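Side-chain contacts in 432aa long hypothetical deoxyribodipyrimidine photolyase (Sulfolobus tokodaii, PDB 2E0I), which probably repairs ultraviolet-induced cyclobutane pyrimidine dimers in DNA with light energy and carries two FAD molecules, one proposed as a novel light-harvesting cofactor: residues His137-Phe140 with Thr141-Tyr144; Lys149-Val152 with Arg153-Glu156; Tyr232-Lys235 with Gly236-Glu239; Ser279-Glu282 with Ala283-Glu286; Asn413-Glu416 with Arg417-Val421. All blocks are in the same frame, centred on the assembly; numbering follows the deposited sequence.

Contacts 1 to 3 are partly buried, and contacts 4 and 5 lie at the surface. Contact 1 begins a helix with ring packing, with the Phe140 side chain about 8 Å from a bound FAD. Contact 2 is a salt bridge along an extended loop, whereas contact 3 turns the chain between two helices through polar bonds. Contacts 2 and 3 meet where Val152 O approaches Tyr232 OH at 2.6 Å, probably a hydrogen bond. Contacts 4 and 5 each run along one helix, and Tyr280 packs on Arg417 between them. Contact 4 combines rings and charges; in contact 5 a tryptophan edge meets a valine, and the arginine bonds elsewhere.

Contact 1 (His137-Phe140 with Thr141-Tyr144); sequences HRNF and TSFY
At the start of helix 140-147, His137 from the loop before it packs on Phe143, and Phe140, the first helical residue, packs on Phe143 and Tyr144. Asn139 stands at the N-cap. The helix pattern starts with a weak bond from Phe143 N to Asn139 O and becomes firm at the next step, where Tyr144 N lies 2.8 Å from Phe140 O in a nearly straight N-H...O arrangement.

His137 folds back from the loop so that its imidazole lies beside the helix. Phe143 CA sits over one face of that ring, a CH-pi contact of 3.7 Å from CA to the ring centroid. The Phe143 ring itself turns its edge to the face of the imidazole in a T-shaped pair with planes 77° apart, and its CD1 is 3.6 Å from His137 ND1. His137 NE2 makes a weak hydrogen bond to Glu146 OE2.

Phe140 and Tyr144, one helical turn apart, lie side by side and point the same way, each with CG opposite the backbone N (chi1 178° in Phe140). Their planes are nearly parallel but slid so far apart that the rings barely overlap. It is Tyr144 CB, not its ring, that lies over one face of Phe140, toward the rim. Trp246 of helix 238-256 stacks on Phe140. A water links the loop to the helix: it accepts from Arg138 N at 2.9 Å and lies 2.6 Å from Ser142 OG.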
# COMPACT_ATOMS: atom_id res chain seq x y z
N HIS A 137 15.40 10.80 -11.25
CA HIS A 137 14.58 10.95 -12.45
C HIS A 137 13.26 11.72 -12.35
O HIS A 137 12.57 11.67 -11.33
CB HIS A 137 14.31 9.56 -13.03
CG HIS A 137 15.53 8.69 -13.09
ND1 HIS A 137 16.13 8.18 -11.95
CD2 HIS A 137 16.27 8.25 -14.14
CE1 HIS A 137 17.19 7.47 -12.30
NE2 HIS A 137 17.29 7.49 -13.62
N ARG A 138 12.93 12.41 -13.44
CA ARG A 138 11.71 13.22 -13.50
C ARG A 138 10.45 12.36 -13.54
O ARG A 138 9.54 12.53 -12.73
CB ARG A 138 11.74 14.15 -14.74
CG ARG A 138 11.78 13.42 -16.10
CD ARG A 138 11.76 14.39 -17.30
NE ARG A 138 11.91 13.70 -18.60
CZ ARG A 138 13.02 13.07 -19.01
NH1 ARG A 138 13.05 12.48 -20.20
NH2 ARG A 138 14.12 13.04 -18.25
N ASN A 139 10.41 11.43 -14.49
CA ASN A 139 9.27 10.55 -14.67
C ASN A 139 9.66 9.08 -14.57
O ASN A 139 10.85 8.73 -14.49
CB ASN A 139 8.63 10.82 -16.03
CG ASN A 139 9.58 10.55 -17.19
OD1 ASN A 139 9.16 10.47 -18.34
ND2 ASN A 139 10.86 10.40 -16.89
N PHE A 140 8.65 8.22 -14.61
CA PHE A 140 8.87 6.79 -14.50
C PHE A 140 9.64 6.14 -15.65
O PHE A 140 10.56 5.35 -15.42
CB PHE A 140 7.54 6.07 -14.34
CG PHE A 140 7.67 4.57 -14.26
CD1 PHE A 140 8.21 3.97 -13.13
CD2 PHE A 140 7.32 3.77 -15.34
CE1 PHE A 140 8.40 2.59 -13.08
CE2 PHE A 140 7.51 2.40 -15.30
CZ PHE A 140 8.05 1.81 -14.17
N THR A 141 9.25 6.46 -16.88
CA THR A 141 9.88 5.84 -18.05
C THR A 141 11.38 6.08 -18.07
O THR A 141 12.15 5.19 -18.41
CB THR A 141 9.24 6.33 -19.38
OG1 THR A 141 9.83 7.57 -19.76
CG2 THR A 141 7.73 6.53 -19.22
N SER A 142 11.79 7.28 -17.69
CA SER A 142 13.21 7.61 -17.65
C SER A 142 13.89 6.71 -16.61
O SER A 142 14.93 6.10 -16.88
CB SER A 142 13.38 9.09 -17.28
OG SER A 142 14.74 9.45 -17.10
N PHE A 143 13.27 6.63 -15.44
CA PHE A 143 13.74 5.83 -14.30
C PHE A 143 13.89 4.35 -14.62
O PHE A 143 14.94 3.75 -14.37
CB PHE A 143 12.75 5.99 -13.14
CG PHE A 143 13.01 5.07 -11.99
CD1 PHE A 143 14.14 5.22 -11.19
CD2 PHE A 143 12.13 4.03 -11.71
CE1 PHE A 143 14.39 4.35 -10.13
CE2 PHE A 143 12.37 3.14 -10.66
CZ PHE A 143 13.50 3.30 -9.87
N TYR A 144 12.83 3.77 -15.16
CA TYR A 144 12.81 2.35 -15.52
C TYR A 144 13.91 1.97 -16.51
O TYR A 144 14.68 1.05 -16.26
CB TYR A 144 11.43 1.98 -16.09
CG TYR A 144 11.29 0.52 -16.44
CD1 TYR A 144 11.49 -0.48 -15.48
CD2 TYR A 144 10.97 0.12 -17.75
CE1 TYR A 144 11.37 -1.82 -15.80
CE2 TYR A 144 10.85 -1.22 -18.08
CZ TYR A 144 11.06 -2.19 -17.11
OH TYR A 144 10.94 -3.53 -17.43
O HOH W 1 14.64 11.64 -15.62

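Contact 2 (Lys149-Val152 with Arg153-Glu156); sequences KVKV and REPE
Lys151 and Glu154 pair their charged ends in a salt bridge, NZ to OE2. The modelled separation of 2.4 Å between Lys151 NZ and Glu154 OE2 is shorter than such a bond should be, so at 2.8 Å resolution the exact value is doubtful. One carboxylate oxygen does the work, and Lys151 CE follows at 3.7 Å from Glu154 OE2. The two side chains reach this point differently. Lys151 leaves with CG opposite its backbone N, bends at chi2 (-133°) and then runs straight through CD and CE to the ammonium group. Glu154 has CG beside its backbone N and extends from there to meet it.

What brings them together is the backbone. From Val150 to Pro155 the chain has the phi and psi values of a polyproline II-like extended segment, in which residues three apart point to roughly the same side; the CA atoms of Lys151 and Glu154 are 8.8 Å apart, and the side chains bridge that gap. This loop runs between helix 140-147 and helix 189-196.

Val152, between the two charged residues, is buried, and its CG1 lies against the peptide that follows, 3.2 Å from Arg153 N. Further out, Lys151 and Glu154 both touch Tyr232 of helix 227-233, and Val152 packs on Tyr231. Beyond the pair, Glu156 N bonds to Asp15 OD1, and Arg153 NH2 makes a weak hydrogen bond to Thr17 OG1.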
# COMPACT_ATOMS: atom_id res chain seq x y z
N LYS A 149 18.33 -1.81 -16.23
CA LYS A 149 19.53 -2.39 -16.80
C LYS A 149 20.37 -2.96 -15.67
O LYS A 149 21.22 -3.82 -15.90
CB LYS A 149 20.32 -1.33 -17.56
CG LYS A 149 19.61 -0.76 -18.78
CD LYS A 149 20.38 0.44 -19.35
CE LYS A 149 19.62 1.13 -20.47
NZ LYS A 149 19.98 2.58 -20.53
N VAL A 150 20.14 -2.48 -14.46
CA VAL A 150 20.89 -2.96 -13.30
C VAL A 150 20.40 -4.36 -12.93
O VAL A 150 19.23 -4.69 -13.14
CB VAL A 150 20.68 -2.06 -12.08
CG1 VAL A 150 21.66 -2.44 -10.98
CG2 VAL A 150 20.84 -0.61 -12.48
N LYS A 151 21.28 -5.17 -12.36
CA LYS A 151 20.90 -6.52 -11.99
C LYS A 151 20.32 -6.60 -10.59
O LYS A 151 20.95 -6.16 -9.64
CB LYS A 151 22.08 -7.46 -12.06
CG LYS A 151 21.66 -8.89 -12.17
CD LYS A 151 22.41 -9.78 -11.21
CE LYS A 151 21.94 -11.21 -11.39
NZ LYS A 151 22.47 -12.09 -10.32
N VAL A 152 19.13 -7.17 -10.49
CA VAL A 152 18.46 -7.33 -9.21
C VAL A 152 19.17 -8.40 -8.38
O VAL A 152 19.50 -9.47 -8.88
CB VAL A 152 17.00 -7.76 -9.41
CG1 VAL A 152 16.34 -7.98 -8.06
CG2 VAL A 152 16.25 -6.71 -10.24
N ARG A 153 19.42 -8.11 -7.11
CA ARG A 153 20.09 -9.07 -6.25
C ARG A 153 19.20 -10.30 -6.14
O ARG A 153 17.97 -10.20 -6.12
CB ARG A 153 20.34 -8.48 -4.86
CG ARG A 153 20.96 -9.48 -3.90
CD ARG A 153 21.47 -8.87 -2.58
NE ARG A 153 20.43 -8.55 -1.60
CZ ARG A 153 19.86 -7.35 -1.48
NH1 ARG A 153 20.23 -6.38 -2.29
NH2 ARG A 153 18.95 -7.13 -0.54
N GLU A 154 19.81 -11.48 -6.09
CA GLU A 154 19.06 -12.73 -6.01
C GLU A 154 18.65 -13.05 -4.57
O GLU A 154 19.38 -12.74 -3.62
CB GLU A 154 19.91 -13.86 -6.57
CG GLU A 154 20.21 -13.74 -8.05
CD GLU A 154 21.34 -14.68 -8.49
OE1 GLU A 154 21.41 -15.83 -8.00
OE2 GLU A 154 22.15 -14.27 -9.35
N PRO A 155 17.47 -13.67 -4.38
CA PRO A 155 17.03 -14.01 -3.03
C PRO A 155 18.04 -14.93 -2.37
O PRO A 155 18.74 -15.66 -3.05
CB PRO A 155 15.71 -14.72 -3.27
CG PRO A 155 15.20 -14.08 -4.49
CD PRO A 155 16.42 -14.00 -5.36
N GLU A 156 18.12 -14.86 -1.05
CA GLU A 156 19.02 -15.73 -0.31
C GLU A 156 18.69 -15.67 1.17
O GLU A 156 18.11 -14.70 1.65
CB GLU A 156 20.47 -15.33 -0.53
CG GLU A 156 20.91 -14.17 0.29
CD GLU A 156 22.23 -13.62 -0.19
OE1 GLU A 156 22.77 -12.71 0.48
OE2 GLU A 156 22.73 -14.10 -1.24

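Contact 3 (Tyr232-Lys235 with Gly236-Glu239); sequences YTQK and GKEE
Gln234 and Lys237 run at a slant to one another, with the lysine's outer carbons lying alongside the amide oxygen before the ammonium group reaches it. Lys237 NZ bonds to Gln234 OE1 at 2.8 Å. The nitrogen does not come in line with the C=O: it meets the oxygen at 110° and stands somewhat above the amide plane. Lys237 CD, at 3.2 Å from Gln234 OE1, comes close to the same oxygen.

The glutamine makes this possible by bending at chi2 (-78°), which folds its amide back over the start of the turn. NE2 then lies near the chain and gives a weak bond to Thr233 O, 3.4 Å away. Lys237 takes the other course and is extended beyond CG. Its NZ has a further partner in Tyr214 OH, so two oxygens grip the ammonium group, while Gln234 is buried against Tyr214 and Leu196.

Beneath these side chains is a type I beta turn from Gln234 to Lys237, joining helix 227-233 to helix 238-256. Its closing bond runs from Lys237 N to Gln234 O at 2.7 Å, so the same two residues are paired through backbone and side chain alike. Gly236 occupies the third position of the turn, with Lys235 before it.

Lys237 is also the N-cap residue of the following helix. One residue on, the Glu238 carboxylate curls back so that OE2 accepts from Glu239 N at 3.0 Å, met from above the carboxylate plane. Glu239 itself forms salt bridges to Arg205 and Arg242.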
# COMPACT_ATOMS: atom_id res chain seq x y z
N TYR A 232 12.17 -12.37 -9.53
CA TYR A 232 12.72 -13.52 -10.20
C TYR A 232 11.70 -14.57 -10.61
O TYR A 232 11.88 -15.27 -11.60
CB TYR A 232 13.82 -14.14 -9.35
CG TYR A 232 15.14 -13.45 -9.57
CD1 TYR A 232 15.66 -12.55 -8.64
CD2 TYR A 232 15.84 -13.64 -10.76
CE1 TYR A 232 16.85 -11.86 -8.89
CE2 TYR A 232 17.02 -12.95 -11.03
CZ TYR A 232 17.52 -12.07 -10.09
OH TYR A 232 18.67 -11.39 -10.39
N THR A 233 10.62 -14.67 -9.86
CA THR A 233 9.62 -15.66 -10.19
C THR A 233 8.89 -15.28 -11.46
O THR A 233 8.47 -16.14 -12.23
CB THR A 233 8.61 -15.79 -9.06
OG1 THR A 233 9.30 -16.12 -7.85
CG2 THR A 233 7.61 -16.90 -9.36
N GLN A 234 8.76 -13.98 -11.69
CA GLN A 234 8.05 -13.46 -12.85
C GLN A 234 8.97 -12.77 -13.85
O GLN A 234 8.50 -12.08 -14.75
CB GLN A 234 7.00 -12.47 -12.37
CG GLN A 234 6.10 -13.05 -11.32
CD GLN A 234 5.05 -13.94 -11.93
OE1 GLN A 234 4.08 -13.45 -12.51
NE2 GLN A 234 5.25 -15.26 -11.83
N LYS A 235 10.27 -12.95 -13.68
CA LYS A 235 11.26 -12.31 -14.54
C LYS A 235 10.90 -12.25 -16.01
O LYS A 235 11.18 -11.25 -16.68
CB LYS A 235 12.62 -12.98 -14.37
CG LYS A 235 13.77 -12.14 -14.90
CD LYS A 235 15.09 -12.75 -14.50
CE LYS A 235 16.24 -11.88 -14.96
NZ LYS A 235 17.56 -12.44 -14.51
N GLY A 236 10.26 -13.30 -16.51
CA GLY A 236 9.90 -13.31 -17.91
C GLY A 236 8.71 -12.47 -18.33
O GLY A 236 8.50 -12.25 -19.52
N LYS A 237 7.93 -11.97 -17.39
CA LYS A 237 6.76 -11.17 -17.74
C LYS A 237 7.01 -9.67 -17.65
O LYS A 237 6.77 -9.04 -16.63
CB LYS A 237 5.59 -11.57 -16.85
CG LYS A 237 5.42 -13.07 -16.74
CD LYS A 237 4.36 -13.40 -15.71
CE LYS A 237 4.28 -14.89 -15.42
NZ LYS A 237 3.18 -15.20 -14.44
N GLU A 238 7.49 -9.11 -18.76
CA GLU A 238 7.82 -7.69 -18.87
C GLU A 238 6.78 -6.74 -18.27
O GLU A 238 7.14 -5.83 -17.54
CB GLU A 238 8.07 -7.34 -20.34
CG GLU A 238 6.86 -7.50 -21.25
CD GLU A 238 6.19 -8.89 -21.16
OE1 GLU A 238 6.85 -9.90 -21.50
OE2 GLU A 238 5.00 -8.95 -20.73
N GLU A 239 5.50 -6.96 -18.57
CA GLU A 239 4.43 -6.10 -18.06
C GLU A 239 4.38 -6.07 -16.53
O GLU A 239 4.27 -5.00 -15.92
CB GLU A 239 3.07 -6.58 -18.57
CG GLU A 239 2.83 -6.41 -20.06
CD GLU A 239 2.85 -4.96 -20.50
OE1 GLU A 239 3.94 -4.46 -20.85
OE2 GLU A 239 1.77 -4.33 -20.48

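Contact 4 (Ser279-Glu282 with Ala283-Glu286); sequences SYFE and AWKE
Ser279-Glu282 and Ala283-Glu286 are successive turns of helix 278-286, joined by four i to i+4 backbone bonds. Trp284 N to Tyr280 O is the shortest of them at 2.9 Å, and Glu286 N to Glu282 O the longest at 3.3 Å. This helix lies in the FAD-binding region of the photolyase, packed against helices 309-322 and 327-337.

Phe281 is flanked by two later residues. Lys285 lays its aliphatic chain over one face of the ring, with CD 3.9 Å from the ring centroid in a CH-pi contact. Trp284 comes from another direction: its CE3 is 3.8 Å from Phe281 CE1, and the two rings meet rim to rim, with planes 19° apart and neither over the other's face. The indole is held by NE1, which bonds to Val315 O, while Trp329 makes an edge-to-face pair with Phe281.

After crossing the phenyl ring, Lys285 bends at chi3 (-64°), which turns its ammonium group to Glu282, one turn back. There NZ forms a salt bridge with Glu282 OE1 at 2.9 Å, meeting that oxygen nearly in line with its C-O bond. The lysine thus uses its carbons on the ring and its charge on the carboxylate. Glu286 brings a second negative group close by, and the lysine charge probably eases the repulsion between the two acids: Glu286 OE2 is 4.4 Å from Glu282 OE2.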
# COMPACT_ATOMS: atom_id res chain seq x y z
N SER A 279 -20.69 17.19 0.96
CA SER A 279 -21.83 16.39 0.55
C SER A 279 -21.45 15.40 -0.55
O SER A 279 -21.78 14.21 -0.48
CB SER A 279 -22.94 17.31 0.06
OG SER A 279 -24.06 16.56 -0.33
N TYR A 280 -20.76 15.88 -1.58
CA TYR A 280 -20.33 15.01 -2.67
C TYR A 280 -19.36 13.96 -2.13
O TYR A 280 -19.47 12.78 -2.45
CB TYR A 280 -19.61 15.81 -3.77
CG TYR A 280 -20.43 16.83 -4.50
CD1 TYR A 280 -21.80 16.66 -4.69
CD2 TYR A 280 -19.83 17.95 -5.07
CE1 TYR A 280 -22.55 17.58 -5.43
CE2 TYR A 280 -20.56 18.87 -5.81
CZ TYR A 280 -21.92 18.68 -5.99
OH TYR A 280 -22.65 19.58 -6.75
N PHE A 281 -18.41 14.40 -1.32
CA PHE A 281 -17.42 13.52 -0.73
C PHE A 281 -18.06 12.36 0.02
O PHE A 281 -17.57 11.23 -0.03
CB PHE A 281 -16.54 14.31 0.24
CG PHE A 281 -15.46 13.49 0.89
CD1 PHE A 281 -14.57 12.76 0.12
CD2 PHE A 281 -15.34 13.43 2.27
CE1 PHE A 281 -13.57 11.99 0.71
CE2 PHE A 281 -14.35 12.67 2.86
CZ PHE A 281 -13.47 11.94 2.08
N GLU A 282 -19.14 12.64 0.73
CA GLU A 282 -19.84 11.62 1.49
C GLU A 282 -20.48 10.62 0.54
O GLU A 282 -20.52 9.42 0.82
CB GLU A 282 -20.90 12.27 2.37
CG GLU A 282 -21.39 11.37 3.49
CD GLU A 282 -20.55 11.49 4.76
OE1 GLU A 282 -19.30 11.41 4.66
OE2 GLU A 282 -21.15 11.65 5.85
N ALA A 283 -20.97 11.12 -0.59
CA ALA A 283 -21.61 10.29 -1.60
C ALA A 283 -20.56 9.38 -2.25
O ALA A 283 -20.84 8.22 -2.57
CB ALA A 283 -22.25 11.17 -2.65
N TRP A 284 -19.37 9.92 -2.45
CA TRP A 284 -18.26 9.19 -3.06
C TRP A 284 -17.82 8.02 -2.16
O TRP A 284 -17.61 6.91 -2.64
CB TRP A 284 -17.09 10.14 -3.28
CG TRP A 284 -15.86 9.53 -3.87
CD1 TRP A 284 -15.65 9.19 -5.18
CD2 TRP A 284 -14.66 9.18 -3.17
NE1 TRP A 284 -14.40 8.67 -5.34
CE2 TRP A 284 -13.76 8.65 -4.13
CE3 TRP A 284 -14.26 9.27 -1.84
CZ2 TRP A 284 -12.48 8.21 -3.78
CZ3 TRP A 284 -12.98 8.84 -1.50
CH2 TRP A 284 -12.11 8.31 -2.47
N LYS A 285 -17.69 8.26 -0.86
CA LYS A 285 -17.27 7.21 0.05
C LYS A 285 -18.30 6.10 0.15
O LYS A 285 -17.94 4.95 0.38
CB LYS A 285 -16.99 7.76 1.44
CG LYS A 285 -15.80 8.69 1.52
CD LYS A 285 -15.56 9.21 2.92
CE LYS A 285 -16.71 10.07 3.39
NZ LYS A 285 -16.51 10.56 4.78
N GLU A 286 -19.57 6.43 -0.03
CA GLU A 286 -20.62 5.44 0.08
C GLU A 286 -20.94 4.74 -1.22
O GLU A 286 -21.67 3.75 -1.24
CB GLU A 286 -21.90 6.09 0.60
CG GLU A 286 -21.83 6.52 2.05
CD GLU A 286 -22.86 7.61 2.37
OE1 GLU A 286 -23.90 7.68 1.66
OE2 GLU A 286 -22.61 8.37 3.34

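Contact 5 (Asn413-Glu416 with Arg417-Val421); sequences NWLE and RVNYV
Asn413-Glu416 and Arg417-Val421 form the opening turns of helix 414-427, with Asn413 at the N-cap and each carbonyl from Asn413 to Glu416 taking the amide four residues on. The bond from Val418 N to Trp414 O is 2.8 Å and almost straight, whereas Arg417 N to Asn413 O is longer at 3.3 Å. This is the last helix of the chain, and it packs along one side on helix 309-322.

On that side Trp414 meets Val418. The indole offers its edge: CE3 is 3.6 Å from Val418 CG2, which lies near the ring plane. Trp414 holds CG between its backbone N and carbonyl carbon (chi1 76°), which sets the indole against Leu415, whose CB lies 4.1 Å above its plane. Val418 is buried, resting on Phe317 and Val322, and Trp414 is met by the ring of Trp368.

Arg417 starts near the N-cap, with its CG nearest Asn413 O, at 3.1 Å. Its chain then bends at both chi2 and chi3, taking the guanidinium away from the Asn413-Glu416 turn. There NH2 forms a salt bridge with Glu275 OE2 and NE a weak bond to Val322 O, so the arginine ties the helix to neighbouring loop and helix. Later in this stretch, Tyr420 only brushes the preceding turn with its side chain, its CB standing 3.7 Å from Glu416 O.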
# COMPACT_ATOMS: atom_id res chain seq x y z
N ASN A 413 -22.82 16.42 -13.58
CA ASN A 413 -22.49 16.11 -14.96
C ASN A 413 -20.97 16.20 -15.01
O ASN A 413 -20.41 17.28 -14.89
CB ASN A 413 -23.07 17.13 -15.94
CG ASN A 413 -22.47 17.00 -17.36
OD1 ASN A 413 -22.43 17.97 -18.13
ND2 ASN A 413 -22.00 15.80 -17.70
N TRP A 414 -20.30 15.07 -15.20
CA TRP A 414 -18.85 15.06 -15.22
C TRP A 414 -18.22 16.01 -16.24
O TRP A 414 -17.26 16.71 -15.93
CB TRP A 414 -18.33 13.64 -15.47
CG TRP A 414 -18.47 13.21 -16.88
CD1 TRP A 414 -19.60 12.76 -17.50
CD2 TRP A 414 -17.45 13.23 -17.88
NE1 TRP A 414 -19.35 12.52 -18.83
CE2 TRP A 414 -18.04 12.80 -19.09
CE3 TRP A 414 -16.09 13.59 -17.88
CZ2 TRP A 414 -17.32 12.71 -20.28
CZ3 TRP A 414 -15.38 13.50 -19.06
CH2 TRP A 414 -15.99 13.06 -20.25
N LEU A 415 -18.76 16.07 -17.45
CA LEU A 415 -18.20 16.92 -18.48
C LEU A 415 -18.08 18.39 -18.09
O LEU A 415 -17.01 18.97 -18.23
CB LEU A 415 -19.01 16.77 -19.78
CG LEU A 415 -18.28 17.11 -21.09
CD1 LEU A 415 -18.09 18.60 -21.20
CD2 LEU A 415 -16.94 16.39 -21.14
N GLU A 416 -19.16 18.99 -17.60
CA GLU A 416 -19.12 20.39 -17.19
C GLU A 416 -18.11 20.59 -16.06
O GLU A 416 -17.32 21.53 -16.07
CB GLU A 416 -20.48 20.86 -16.70
CG GLU A 416 -21.60 20.78 -17.72
CD GLU A 416 -22.96 21.15 -17.11
OE1 GLU A 416 -23.37 20.50 -16.11
OE2 GLU A 416 -23.62 22.08 -17.62
N ARG A 417 -18.17 19.70 -15.07
CA ARG A 417 -17.28 19.76 -13.92
C ARG A 417 -15.81 19.68 -14.34
O ARG A 417 -15.02 20.56 -14.00
CB ARG A 417 -17.57 18.60 -12.96
CG ARG A 417 -19.01 18.50 -12.45
CD ARG A 417 -19.35 19.58 -11.44
NE ARG A 417 -18.42 19.61 -10.32
CZ ARG A 417 -18.71 20.10 -9.12
NH1 ARG A 417 -19.92 20.60 -8.88
NH2 ARG A 417 -17.79 20.11 -8.16
N VAL A 418 -15.45 18.64 -15.09
CA VAL A 418 -14.07 18.45 -15.53
C VAL A 418 -13.54 19.69 -16.23
O VAL A 418 -12.37 20.04 -16.06
CB VAL A 418 -13.93 17.26 -16.51
CG1 VAL A 418 -12.48 17.11 -16.93
CG2 VAL A 418 -14.39 15.98 -15.84
N ASN A 419 -14.38 20.36 -17.01
CA ASN A 419 -13.97 21.57 -17.70
C ASN A 419 -13.70 22.68 -16.71
O ASN A 419 -12.72 23.41 -16.83
CB ASN A 419 -15.03 22.02 -18.70
CG ASN A 419 -15.08 21.14 -19.93
OD1 ASN A 419 -14.07 20.93 -20.59
ND2 ASN A 419 -16.26 20.61 -20.23
N TYR A 420 -14.57 22.80 -15.71
CA TYR A 420 -14.39 23.83 -14.70
C TYR A 420 -13.14 23.56 -13.88
O TYR A 420 -12.32 24.45 -13.66
CB TYR A 420 -15.61 23.90 -13.78
CG TYR A 420 -15.38 24.87 -12.65
CD1 TYR A 420 -15.02 24.42 -11.38
CD2 TYR A 420 -15.42 26.24 -12.88
CE1 TYR A 420 -14.71 25.33 -10.37
CE2 TYR A 420 -15.12 27.15 -11.87
CZ TYR A 420 -14.76 26.69 -10.62
OH TYR A 420 -14.45 27.59 -9.62
N VAL A 421 -12.97 22.32 -13.44
CA VAL A 421 -11.81 21.96 -12.64
C VAL A 421 -10.53 22.28 -13.40
O VAL A 421 -9.58 22.79 -12.83
CB VAL A 421 -11.82 20.47 -12.24
CG1 VAL A 421 -10.57 20.15 -11.45
CG2 VAL A 421 -13.07 20.15 -11.42